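Putative aspartyl-tRNA synthetase (Leishmania major, PDB 6OD8) probably catalyses the ATP-dependent attachment of L-aspartate to tRNA(Asp), as expected of a class II aminoacyl-tRNA synthetase. Local coordinates at residues E310-D315 / I528-V533; T180-L185 / R208-R213; Q229-F234 / F291-V296; R456-M461 / D493-R498. One frame throughout, in Å; residues are numbered along the deposited sequence. Where two conformers were deposited one is given.

In the fold
Interactions 1 and 3 occupy the buried middle of the catalytic domain, their centres about 9 Å apart, and share one sheet: strands 289-297 and 310-319 are neighbours in it, with the backbones of Gly-313 and Gly-294 hydrogen-bonded and Leu-314 packed on Phe-231. Interaction 1 joins strands edge to edge through main-chain hydrogen bonds and one glutamate carboxylate, while interaction 3 lays a helix on the sheet by apolar contact. Interactions 2 and 4 are partly buried and lie on opposite sides of the chain's centre, about 50 Å apart between centres. There loops meet helices: a methionine serves interaction 2, and an arginine gripping carbonyl oxygens serves interaction 4. All four touch the second subunit.

Interaction 1 of 4, residues E310-D315 / I528-V533; sequences EFVGLD and IGLERV. With EDO (1,2-ethanediol), chain D.
Gly-313 and Gly-529 face each other as a non-hydrogen-bonded antiparallel pair, their CA atoms 4.9 Å apart, and Leu-314 and Ile-528 form the hydrogen-bonded pair beside them. Leu-314 N reaches Ile-528 O at 2.8 Å, whereas the return bond, from Ile-528 N to Leu-314 O, is more bent (138°). Strand 523-529 gives way to helix 530-538, with Gly-529 as N-cap, yet Leu-530 N still donates to Val-312 O at 2.9 Å and almost straight (173°). This is the meeting of class II motifs 2 and 3, the latter being the strand-helix unit with sequence GIGLER. Beyond the last main-chain bond Glu-531 takes over: its chain bends at chi2 (89°), and the syn lone pair of OE1 accepts Val-312 N at 3.1 Å. The same oxygen lies at the ring edge of Phe-311. Val-312 and Leu-530 run side by side, CG1 to CD2 3.9 Å, and His-244 of the second subunit packs on both. A 1,2-ethanediol, probably from the crystallisation liquor, donates through O2 to Asp-315 OD1 at 2.7 Å and lies against Gly-313 CA. The chemistry implies that a carboxylate continues the acceptance of strand N-H groups where the partner strand has turned into helix.

Interaction 2 of 4, residues T180-L185 / R208-R213; sequences TLPFTL and RWMDLR
Asp-211, whose backbone N lies at the ring edge of Phe-183, carries a carboxylate oxygen, OD2, held by two groups, Arg-208 from the same helix and Ser-217 from helix 215-237. Arg-208 NH1 forms a salt bridge to Asp-211 OD2 at 2.7 Å, approaching from 48° above the carboxylate plane, and Ser-217 OG is hydrogen-bonded to the same oxygen; OD1 pairs with Arg-204. With the carboxylate thus engaged, the meeting with residues 180-185 is left to apolar groups, and Met-210 carries most of it. Its CG stands anti to the backbone N (chi1 -175°), and a bend at chi2 then sends the chain across residues 181-185. Phe-183 and Met-210 point opposite ways and overlap alongside, tightly enough that Phe-183 CE2 is 3.3 Å from Met-210 CG. The loop 180-185 follows the last strand of the OB fold, the anticodon-binding module in this family, and here it packs against the short helix 208-211, which lies within the class II synthetase range. At the far end of Met-210 the methyl CE settles between Leu-181 CD1, at 3.9 Å, and Leu-185 CD2, at 3.6 Å. The methyl also lies 3.4 Å from Phe-183 O, a carbonyl oxygen buried here without a polar partner in the model. Leu-185 CD2 lies 4.0 Å from Arg-213 CB. The guanidinium of Arg-213 is occupied elsewhere: NH1 forms a salt bridge with Glu-140 and a hydrogen bond to Leu-518 O of the second subunit, while NE makes a weak bond to Trp-209 O.

Interaction 3 of 4, residues Q229-F234 / F291-V296; sequences QYFRQF and FEVGPV
Phe-231 and Arg-232, consecutive residues of the long helix that opens class II motif 1, press on Phe-291 and Val-293, alternate residues of a motif 2 strand. Phe-231 does so with one corner of its ring: CE2 is 3.7 Å from Val-293 CG2 and 4.0 Å from Phe-291 CD1. The two phenylalanine side chains reach toward each other from helix and strand and overlap alongside. Phe-231 has CG anti to the backbone N (chi1 174°), which carries the ring from the flank of the helix to the sheet. Segments 229-234 and 291-296 run nearly antiparallel (161°), their axes 9.9 Å apart, a spacing filled by these side chains. Further out, Leu-314 of the neighbouring strand touches both Phe-231 and Val-293, while Leu-235 and Ile-236 of the same helix also touch Phe-291. Arg-232 has two conformers, so the salt bridge of its NH1 to Glu-242 of the second subunit, seen in one of them, is less certain, though it would suit the role of motif 1 in class II dimers. The aliphatic part of that arginine stays with the sheet, where Arg-232 CG lies 3.7 Å from Phe-291 CE1.

Interaction 4 of 4, residues R456-M461 / D493-R498; sequences RPFYTM and DLLLAR
Arg-498 of helix 492-501 reaches into the type I beta turn that runs from Pro-457 to Thr-460 in the catalytic domain. Its CG is anti to the backbone N (chi1 -176°) and the chain stays extended as far as NE, so that it projects straight from the helix and runs alongside the carbonyls of the turn. A turn at chi4 (79°) then presents the guanidinium side-on. NE and NH2 both donate to Pro-457 O, at 3.1 and 3.2 Å, with that oxygen in the guanidinium plane. Thr-460 N, closing the turn, is a third donor to Pro-457 O, so this one atom ties the turn to itself and to the helix. NH2 also makes a weak bond to Arg-456 O, and NH1 turns to Glu-462 and Ser-453, which fix the rotation of the group further. Beside this polar grip lies an apolar one. Phe-458 and Tyr-459 both place CG in the crowded position between N and carbonyl carbon, and Tyr-459 CD2 stands 3.7 Å over one face of the Phe-458 ring, toward its rim. Leu-495, with CG anti to its own N, brings CD1 within 3.8 Å of Phe-458 CD1, and Tyr-512 of helix 510-514 touches all three side chains. CD of Arg-498 comes close to two carbonyl oxygens of the turn, 3.1 Å from Phe-458 O and 3.2 Å from Thr-460 O.

Interaction 1 of 4, residues E310-D315 / I528-V533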
# COMPACT_ATOMS: atom_id res chain seq x y z
N GLU A 310 6.24 15.74 -2.99
CA GLU A 310 6.15 14.32 -2.69
C GLU A 310 4.69 14.00 -2.57
O GLU A 310 3.96 14.71 -1.86
CB GLU A 310 6.90 13.97 -1.38
CG GLU A 310 6.60 12.53 -0.96
CD GLU A 310 7.43 12.04 0.24
OE1 GLU A 310 8.24 12.82 0.79
OE2 GLU A 310 7.26 10.87 0.61
N PHE A 311 4.24 12.94 -3.23
CA PHE A 311 2.88 12.49 -2.99
C PHE A 311 2.83 10.97 -3.16
O PHE A 311 3.85 10.28 -3.04
CB PHE A 311 1.87 13.28 -3.85
CG PHE A 311 2.13 13.23 -5.33
CD1 PHE A 311 1.32 12.46 -6.16
CD2 PHE A 311 3.16 13.97 -5.90
CE1 PHE A 311 1.53 12.43 -7.54
CE2 PHE A 311 3.39 13.94 -7.28
CZ PHE A 311 2.56 13.17 -8.10
N VAL A 312 1.63 10.44 -3.37
CA VAL A 312 1.41 9.00 -3.38
C VAL A 312 0.78 8.64 -4.71
O VAL A 312 -0.25 9.22 -5.10
CB VAL A 312 0.50 8.53 -2.23
CG1 VAL A 312 0.21 7.03 -2.40
CG2 VAL A 312 1.13 8.85 -0.85
N GLY A 313 1.41 7.69 -5.41
CA GLY A 313 0.91 7.21 -6.69
C GLY A 313 0.21 5.87 -6.55
O GLY A 313 0.69 4.97 -5.85
N LEU A 314 -0.92 5.75 -7.22
CA LEU A 314 -1.66 4.50 -7.36
C LEU A 314 -1.43 4.06 -8.80
O LEU A 314 -1.93 4.70 -9.73
CB LEU A 314 -3.14 4.71 -7.06
CG LEU A 314 -3.52 5.54 -5.84
CD1 LEU A 314 -5.04 5.73 -5.73
CD2 LEU A 314 -3.02 4.82 -4.55
N ASP A 315 -0.61 3.02 -9.00
CA ASP A 315 -0.11 2.71 -10.34
C ASP A 315 -0.57 1.32 -10.74
O ASP A 315 -0.66 0.42 -9.90
CB ASP A 315 1.43 2.80 -10.38
CG ASP A 315 1.90 4.17 -10.74
OD1 ASP A 315 2.13 4.98 -9.80
OD2 ASP A 315 2.01 4.44 -11.96
N ILE A 528 -2.42 7.23 -10.94
CA ILE A 528 -3.37 8.15 -10.32
C ILE A 528 -2.72 8.76 -9.09
O ILE A 528 -2.20 8.02 -8.24
CB ILE A 528 -4.67 7.44 -9.87
CG1 ILE A 528 -5.28 6.56 -10.95
CG2 ILE A 528 -5.69 8.45 -9.30
CD1 ILE A 528 -6.22 5.49 -10.37
N GLY A 529 -2.77 10.09 -8.95
CA GLY A 529 -2.35 10.73 -7.71
C GLY A 529 -3.37 10.60 -6.59
O GLY A 529 -4.53 10.99 -6.75
N LEU A 530 -2.97 10.05 -5.44
CA LEU A 530 -3.94 9.76 -4.39
C LEU A 530 -4.51 11.04 -3.78
O LEU A 530 -5.73 11.20 -3.67
CB LEU A 530 -3.28 8.90 -3.29
CG LEU A 530 -4.09 8.79 -1.99
CD1 LEU A 530 -5.34 8.02 -2.23
CD2 LEU A 530 -3.22 8.12 -0.89
N GLU A 531 -3.63 11.95 -3.35
CA GLU A 531 -4.08 13.22 -2.78
C GLU A 531 -4.92 14.00 -3.80
O GLU A 531 -5.92 14.61 -3.43
CB GLU A 531 -2.87 14.04 -2.34
CG GLU A 531 -1.99 13.31 -1.32
CD GLU A 531 -0.88 12.46 -1.95
OE1 GLU A 531 -0.97 12.09 -3.15
OE2 GLU A 531 0.09 12.18 -1.23
N ARG A 532 -4.52 13.99 -5.07
CA ARG A 532 -5.29 14.74 -6.07
C ARG A 532 -6.67 14.12 -6.31
O ARG A 532 -7.65 14.84 -6.49
CB ARG A 532 -4.53 14.83 -7.40
CG ARG A 532 -3.45 15.89 -7.42
CD ARG A 532 -4.06 17.28 -7.55
NE ARG A 532 -4.34 17.63 -8.95
CZ ARG A 532 -5.14 18.63 -9.33
NH1 ARG A 532 -5.76 19.38 -8.43
NH2 ARG A 532 -5.32 18.86 -10.62
N VAL A 533 -6.77 12.80 -6.30
CA VAL A 533 -8.10 12.23 -6.49
C VAL A 533 -9.01 12.58 -5.30
O VAL A 533 -10.17 12.93 -5.50
CB VAL A 533 -8.02 10.72 -6.80
CG1 VAL A 533 -7.89 9.87 -5.56
CG2 VAL A 533 -9.23 10.30 -7.63
C1 EDO D . 0.67 8.49 -10.60
O1 EDO D . 1.08 9.58 -11.42
C2 EDO D . 1.87 8.13 -9.75
O2 EDO D . 2.84 7.46 -10.54

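Interaction 2 of 4, residues T180-L185 / R208-R213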
# COMPACT_ATOMS: atom_id res chain seq x y z
N THR A 180 -2.01 27.14 26.20
CA THR A 180 -1.77 27.96 25.01
C THR A 180 -1.78 27.04 23.79
O THR A 180 -0.88 26.22 23.61
CB THR A 180 -0.45 28.69 25.13
OG1 THR A 180 -0.40 29.37 26.39
CG2 THR A 180 -0.31 29.69 24.00
N LEU A 181 -2.82 27.16 22.98
CA LEU A 181 -2.98 26.36 21.76
C LEU A 181 -2.45 27.14 20.56
O LEU A 181 -2.50 28.37 20.55
CB LEU A 181 -4.45 26.00 21.54
CG LEU A 181 -5.11 25.13 22.61
CD1 LEU A 181 -6.57 24.92 22.29
CD2 LEU A 181 -4.40 23.79 22.71
N PRO A 182 -1.93 26.46 19.53
CA PRO A 182 -1.52 27.19 18.32
C PRO A 182 -2.69 27.87 17.63
O PRO A 182 -2.50 28.87 16.93
CB PRO A 182 -0.90 26.10 17.44
CG PRO A 182 -1.52 24.83 17.92
CD PRO A 182 -1.75 25.01 19.40
N PHE A 183 -3.89 27.33 17.79
CA PHE A 183 -5.16 27.85 17.29
C PHE A 183 -6.23 26.99 17.93
O PHE A 183 -5.94 25.88 18.39
CB PHE A 183 -5.25 27.81 15.76
CG PHE A 183 -4.85 26.48 15.16
CD1 PHE A 183 -3.59 26.29 14.62
CD2 PHE A 183 -5.75 25.42 15.12
CE1 PHE A 183 -3.21 25.07 14.08
CE2 PHE A 183 -5.39 24.18 14.58
CZ PHE A 183 -4.12 24.01 14.05
N THR A 184 -7.47 27.48 17.94
CA THR A 184 -8.56 26.70 18.51
C THR A 184 -9.19 25.80 17.46
O THR A 184 -9.15 26.07 16.25
CB THR A 184 -9.64 27.60 19.11
OG1 THR A 184 -10.26 28.36 18.05
CG2 THR A 184 -9.05 28.56 20.13
N LEU A 185 -9.82 24.72 17.94
CA LEU A 185 -10.56 23.83 17.05
C LEU A 185 -11.71 24.58 16.39
O LEU A 185 -11.98 24.42 15.19
CB LEU A 185 -11.08 22.62 17.83
CG LEU A 185 -10.06 21.52 18.10
CD1 LEU A 185 -10.80 20.24 18.43
CD2 LEU A 185 -9.13 21.31 16.91
N ARG A 208 -0.02 20.24 12.55
CA ARG A 208 -0.98 19.38 11.88
C ARG A 208 -1.71 18.46 12.86
O ARG A 208 -2.87 18.10 12.61
CB ARG A 208 -0.26 18.55 10.80
CG ARG A 208 -1.15 17.60 10.07
CD ARG A 208 -2.26 18.34 9.34
NE ARG A 208 -2.24 18.02 7.92
CZ ARG A 208 -3.14 18.44 7.04
NH1 ARG A 208 -4.15 19.18 7.45
NH2 ARG A 208 -3.02 18.11 5.76
N TRP A 209 -1.05 18.09 13.97
CA TRP A 209 -1.70 17.22 14.96
C TRP A 209 -2.91 17.90 15.58
O TRP A 209 -3.87 17.21 15.97
CB TRP A 209 -0.70 16.82 16.05
CG TRP A 209 0.11 17.97 16.58
CD1 TRP A 209 -0.16 18.75 17.68
CD2 TRP A 209 1.34 18.47 16.03
NE1 TRP A 209 0.82 19.70 17.84
CE2 TRP A 209 1.74 19.55 16.83
CE3 TRP A 209 2.12 18.11 14.92
CZ2 TRP A 209 2.91 20.29 16.56
CZ3 TRP A 209 3.27 18.84 14.66
CH2 TRP A 209 3.66 19.91 15.48
N MET A 210 -2.89 19.22 15.69
CA MET A 210 -4.09 19.92 16.14
C MET A 210 -5.15 19.95 15.04
O MET A 210 -6.34 19.68 15.29
CB MET A 210 -3.72 21.35 16.58
CG MET A 210 -4.83 22.15 17.17
SD MET A 210 -5.31 21.51 18.82
CE MET A 210 -6.69 22.60 19.15
N ASP A 211 -4.74 20.32 13.83
CA ASP A 211 -5.68 20.42 12.71
C ASP A 211 -6.42 19.11 12.46
O ASP A 211 -7.61 19.12 12.14
CB ASP A 211 -4.95 20.83 11.43
CG ASP A 211 -5.86 20.74 10.20
OD1 ASP A 211 -6.71 21.63 10.04
OD2 ASP A 211 -5.78 19.74 9.47
N LEU A 212 -5.71 17.98 12.58
CA LEU A 212 -6.34 16.72 12.24
C LEU A 212 -7.52 16.40 13.15
O LEU A 212 -8.33 15.54 12.81
CB LEU A 212 -5.32 15.57 12.30
CG LEU A 212 -4.23 15.52 11.22
CD1 LEU A 212 -3.12 14.51 11.57
CD2 LEU A 212 -4.84 15.19 9.85
N ARG A 213 -7.61 17.06 14.32
CA ARG A 213 -8.70 16.80 15.25
C ARG A 213 -10.03 17.39 14.79
O ARG A 213 -11.06 17.04 15.37
CB ARG A 213 -8.33 17.36 16.64
CG ARG A 213 -7.01 16.81 17.18
CD ARG A 213 -6.58 17.52 18.48
NE ARG A 213 -5.16 17.22 18.73
CZ ARG A 213 -4.49 17.59 19.81
NH1 ARG A 213 -5.08 18.29 20.78
NH2 ARG A 213 -3.22 17.25 19.92

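Interaction 3 of 4, residues Q229-F234 / F291-V296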
# COMPACT_ATOMS: atom_id res chain seq x y z
N GLN A 229 -7.95 1.64 0.01
CA GLN A 229 -8.59 0.35 0.25
C GLN A 229 -9.36 -0.15 -0.98
O GLN A 229 -9.22 -1.32 -1.38
CB GLN A 229 -9.53 0.48 1.43
CG GLN A 229 -10.32 -0.77 1.71
CD GLN A 229 -11.26 -0.57 2.89
OE1 GLN A 229 -11.10 0.36 3.68
NE2 GLN A 229 -12.25 -1.45 3.00
N TYR A 230 -10.21 0.71 -1.56
CA TYR A 230 -11.03 0.26 -2.68
C TYR A 230 -10.22 0.13 -3.97
O TYR A 230 -10.48 -0.77 -4.78
CB TYR A 230 -12.22 1.21 -2.87
CG TYR A 230 -13.09 1.28 -1.64
CD1 TYR A 230 -13.38 0.12 -0.91
CD2 TYR A 230 -13.63 2.50 -1.19
CE1 TYR A 230 -14.18 0.17 0.23
CE2 TYR A 230 -14.45 2.54 -0.06
CZ TYR A 230 -14.70 1.37 0.64
OH TYR A 230 -15.49 1.40 1.76
N PHE A 231 -9.22 0.99 -4.16
CA PHE A 231 -8.27 0.78 -5.26
C PHE A 231 -7.67 -0.62 -5.22
O PHE A 231 -7.72 -1.37 -6.21
CB PHE A 231 -7.16 1.85 -5.18
CG PHE A 231 -6.02 1.66 -6.17
CD1 PHE A 231 -6.13 2.16 -7.47
CD2 PHE A 231 -4.83 1.02 -5.80
CE1 PHE A 231 -5.08 2.01 -8.40
CE2 PHE A 231 -3.78 0.85 -6.71
CZ PHE A 231 -3.91 1.36 -8.05
N ARG A 232 -7.08 -1.00 -4.08
CA ARG A 232 -6.44 -2.32 -3.99
C ARG A 232 -7.46 -3.45 -4.09
O ARG A 232 -7.20 -4.47 -4.74
CB ARG A 232 -5.65 -2.43 -2.69
CG ARG A 232 -4.42 -1.56 -2.59
CD ARG A 232 -3.63 -1.96 -1.34
NE ARG A 232 -4.50 -1.99 -0.17
CZ ARG A 232 -4.80 -0.93 0.58
NH1 ARG A 232 -4.26 0.25 0.30
NH2 ARG A 232 -5.61 -1.06 1.63
N GLN A 233 -8.61 -3.30 -3.45
CA GLN A 233 -9.54 -4.44 -3.45
C GLN A 233 -10.08 -4.72 -4.84
O GLN A 233 -10.23 -5.89 -5.22
CB GLN A 233 -10.70 -4.21 -2.48
CG GLN A 233 -11.47 -5.50 -2.24
CD GLN A 233 -10.56 -6.66 -1.79
OE1 GLN A 233 -9.84 -6.55 -0.80
NE2 GLN A 233 -10.60 -7.77 -2.54
N PHE A 234 -10.41 -3.68 -5.60
CA PHE A 234 -10.84 -3.91 -6.99
C PHE A 234 -9.80 -4.72 -7.75
O PHE A 234 -10.13 -5.68 -8.45
CB PHE A 234 -11.08 -2.59 -7.71
CG PHE A 234 -11.44 -2.78 -9.17
CD1 PHE A 234 -12.76 -3.04 -9.55
CD2 PHE A 234 -10.47 -2.72 -10.17
CE1 PHE A 234 -13.11 -3.24 -10.90
CE2 PHE A 234 -10.80 -2.92 -11.51
CZ PHE A 234 -12.12 -3.17 -11.88
N PHE A 291 -0.09 -3.83 -9.62
CA PHE A 291 -0.35 -2.49 -9.13
C PHE A 291 0.67 -2.16 -8.06
O PHE A 291 1.30 -3.03 -7.46
CB PHE A 291 -1.78 -2.34 -8.59
CG PHE A 291 -2.02 -3.08 -7.27
CD1 PHE A 291 -1.66 -2.50 -6.05
CD2 PHE A 291 -2.63 -4.33 -7.27
CE1 PHE A 291 -1.91 -3.17 -4.82
CE2 PHE A 291 -2.86 -5.01 -6.05
CZ PHE A 291 -2.50 -4.42 -4.84
N GLU A 292 0.84 -0.86 -7.83
CA GLU A 292 1.72 -0.39 -6.77
C GLU A 292 1.10 0.83 -6.11
O GLU A 292 0.50 1.68 -6.77
CB GLU A 292 3.13 -0.06 -7.32
CG GLU A 292 4.09 0.46 -6.24
CD GLU A 292 5.56 0.27 -6.58
OE1 GLU A 292 5.93 -0.03 -7.74
OE2 GLU A 292 6.38 0.45 -5.67
N VAL A 293 1.27 0.93 -4.80
CA VAL A 293 0.84 2.10 -4.04
C VAL A 293 2.07 2.58 -3.29
O VAL A 293 2.61 1.84 -2.46
CB VAL A 293 -0.30 1.78 -3.06
CG1 VAL A 293 -0.69 3.05 -2.25
CG2 VAL A 293 -1.50 1.20 -3.78
N GLY A 294 2.57 3.77 -3.62
CA GLY A 294 3.76 4.23 -2.95
C GLY A 294 4.11 5.66 -3.30
O GLY A 294 3.46 6.30 -4.13
N PRO A 295 5.16 6.17 -2.66
CA PRO A 295 5.53 7.57 -2.87
C PRO A 295 6.06 7.82 -4.27
O PRO A 295 6.70 6.96 -4.89
CB PRO A 295 6.64 7.83 -1.84
CG PRO A 295 6.90 6.53 -1.14
CD PRO A 295 5.93 5.50 -1.59
N VAL A 296 5.79 9.03 -4.75
CA VAL A 296 6.30 9.54 -6.01
C VAL A 296 6.81 10.95 -5.73
O VAL A 296 6.41 11.59 -4.76
CB VAL A 296 5.24 9.52 -7.12
CG1 VAL A 296 4.87 8.07 -7.44
CG2 VAL A 296 4.01 10.25 -6.69

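Interaction 4 of 4, residues R456-M461 / D493-R498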
# COMPACT_ATOMS: atom_id res chain seq x y z
N ARG A 456 2.95 13.31 -25.50
CA ARG A 456 3.08 12.06 -24.76
C ARG A 456 4.53 11.62 -24.67
O ARG A 456 5.35 11.96 -25.53
CB ARG A 456 2.26 10.95 -25.43
CG ARG A 456 0.77 11.22 -25.43
CD ARG A 456 0.27 11.71 -24.07
NE ARG A 456 -0.86 10.92 -23.63
CZ ARG A 456 -1.76 11.30 -22.72
NH1 ARG A 456 -1.68 12.49 -22.15
NH2 ARG A 456 -2.74 10.47 -22.40
N PRO A 457 4.87 10.84 -23.63
CA PRO A 457 6.25 10.38 -23.43
C PRO A 457 6.71 9.43 -24.53
O PRO A 457 5.92 8.88 -25.30
CB PRO A 457 6.17 9.64 -22.08
CG PRO A 457 4.98 10.14 -21.42
CD PRO A 457 4.00 10.49 -22.50
N PHE A 458 8.03 9.19 -24.54
CA PHE A 458 8.66 8.40 -25.60
C PHE A 458 8.17 6.95 -25.61
O PHE A 458 8.23 6.30 -26.66
CB PHE A 458 10.20 8.45 -25.45
CG PHE A 458 10.72 7.73 -24.23
CD1 PHE A 458 11.20 6.43 -24.32
CD2 PHE A 458 10.71 8.35 -22.98
CE1 PHE A 458 11.65 5.76 -23.20
CE2 PHE A 458 11.16 7.68 -21.84
CZ PHE A 458 11.63 6.39 -21.95
N TYR A 459 7.72 6.43 -24.47
CA TYR A 459 7.27 5.03 -24.40
C TYR A 459 5.81 4.83 -24.82
O TYR A 459 5.30 3.71 -24.73
CB TYR A 459 7.47 4.47 -22.98
CG TYR A 459 7.01 5.36 -21.85
CD1 TYR A 459 5.65 5.45 -21.51
CD2 TYR A 459 7.91 6.12 -21.12
CE1 TYR A 459 5.23 6.26 -20.48
CE2 TYR A 459 7.49 6.93 -20.06
CZ TYR A 459 6.15 7.00 -19.77
OH TYR A 459 5.70 7.80 -18.76
N THR A 460 5.12 5.88 -25.29
CA THR A 460 3.72 5.75 -25.70
C THR A 460 3.61 5.23 -27.13
O THR A 460 4.22 5.81 -28.05
CB THR A 460 3.03 7.10 -25.59
OG1 THR A 460 3.24 7.62 -24.27
CG2 THR A 460 1.53 6.96 -25.87
N MET A 461 2.81 4.17 -27.34
CA MET A 461 2.61 3.62 -28.68
C MET A 461 1.80 4.58 -29.55
O MET A 461 0.75 5.07 -29.13
CB MET A 461 1.89 2.27 -28.60
CG MET A 461 1.70 1.56 -29.96
SD MET A 461 3.22 0.83 -30.58
CE MET A 461 3.27 -0.70 -29.59
N ASP A 493 13.29 -1.64 -30.68
CA ASP A 493 13.80 -0.76 -31.72
C ASP A 493 12.88 0.42 -31.95
O ASP A 493 13.36 1.56 -32.10
CB ASP A 493 14.02 -1.56 -33.01
CG ASP A 493 15.09 -2.62 -32.85
OD1 ASP A 493 16.29 -2.27 -32.97
OD2 ASP A 493 14.75 -3.78 -32.56
N LEU A 494 11.56 0.19 -31.95
CA LEU A 494 10.65 1.32 -32.10
C LEU A 494 10.68 2.23 -30.88
O LEU A 494 10.46 3.44 -31.00
CB LEU A 494 9.23 0.83 -32.35
CG LEU A 494 8.94 0.46 -33.80
CD1 LEU A 494 7.52 -0.05 -33.93
CD2 LEU A 494 9.17 1.66 -34.72
N LEU A 495 10.95 1.65 -29.70
CA LEU A 495 11.07 2.47 -28.50
C LEU A 495 12.28 3.40 -28.58
O LEU A 495 12.19 4.57 -28.21
CB LEU A 495 11.13 1.54 -27.27
CG LEU A 495 11.33 2.13 -25.89
CD1 LEU A 495 10.13 2.93 -25.45
CD2 LEU A 495 11.60 1.00 -24.90
N LEU A 496 13.41 2.90 -29.08
CA LEU A 496 14.55 3.79 -29.29
C LEU A 496 14.25 4.83 -30.38
O LEU A 496 14.64 6.00 -30.26
CB LEU A 496 15.80 2.97 -29.64
CG LEU A 496 16.42 2.13 -28.52
CD1 LEU A 496 17.43 1.15 -29.08
CD2 LEU A 496 17.07 3.01 -27.45
N ALA A 497 13.54 4.42 -31.43
CA ALA A 497 13.22 5.34 -32.51
C ALA A 497 12.32 6.48 -32.04
O ALA A 497 12.51 7.63 -32.44
CB ALA A 497 12.57 4.57 -33.67
N ARG A 498 11.32 6.18 -31.20
CA ARG A 498 10.46 7.27 -30.73
C ARG A 498 11.23 8.19 -29.78
O ARG A 498 11.09 9.42 -29.85
CB ARG A 498 9.18 6.73 -30.08
CG ARG A 498 8.20 7.86 -29.65
CD ARG A 498 6.81 7.37 -29.18
NE ARG A 498 6.16 8.38 -28.34
CZ ARG A 498 5.55 9.46 -28.82
NH1 ARG A 498 5.46 9.66 -30.13
NH2 ARG A 498 5.00 10.34 -27.99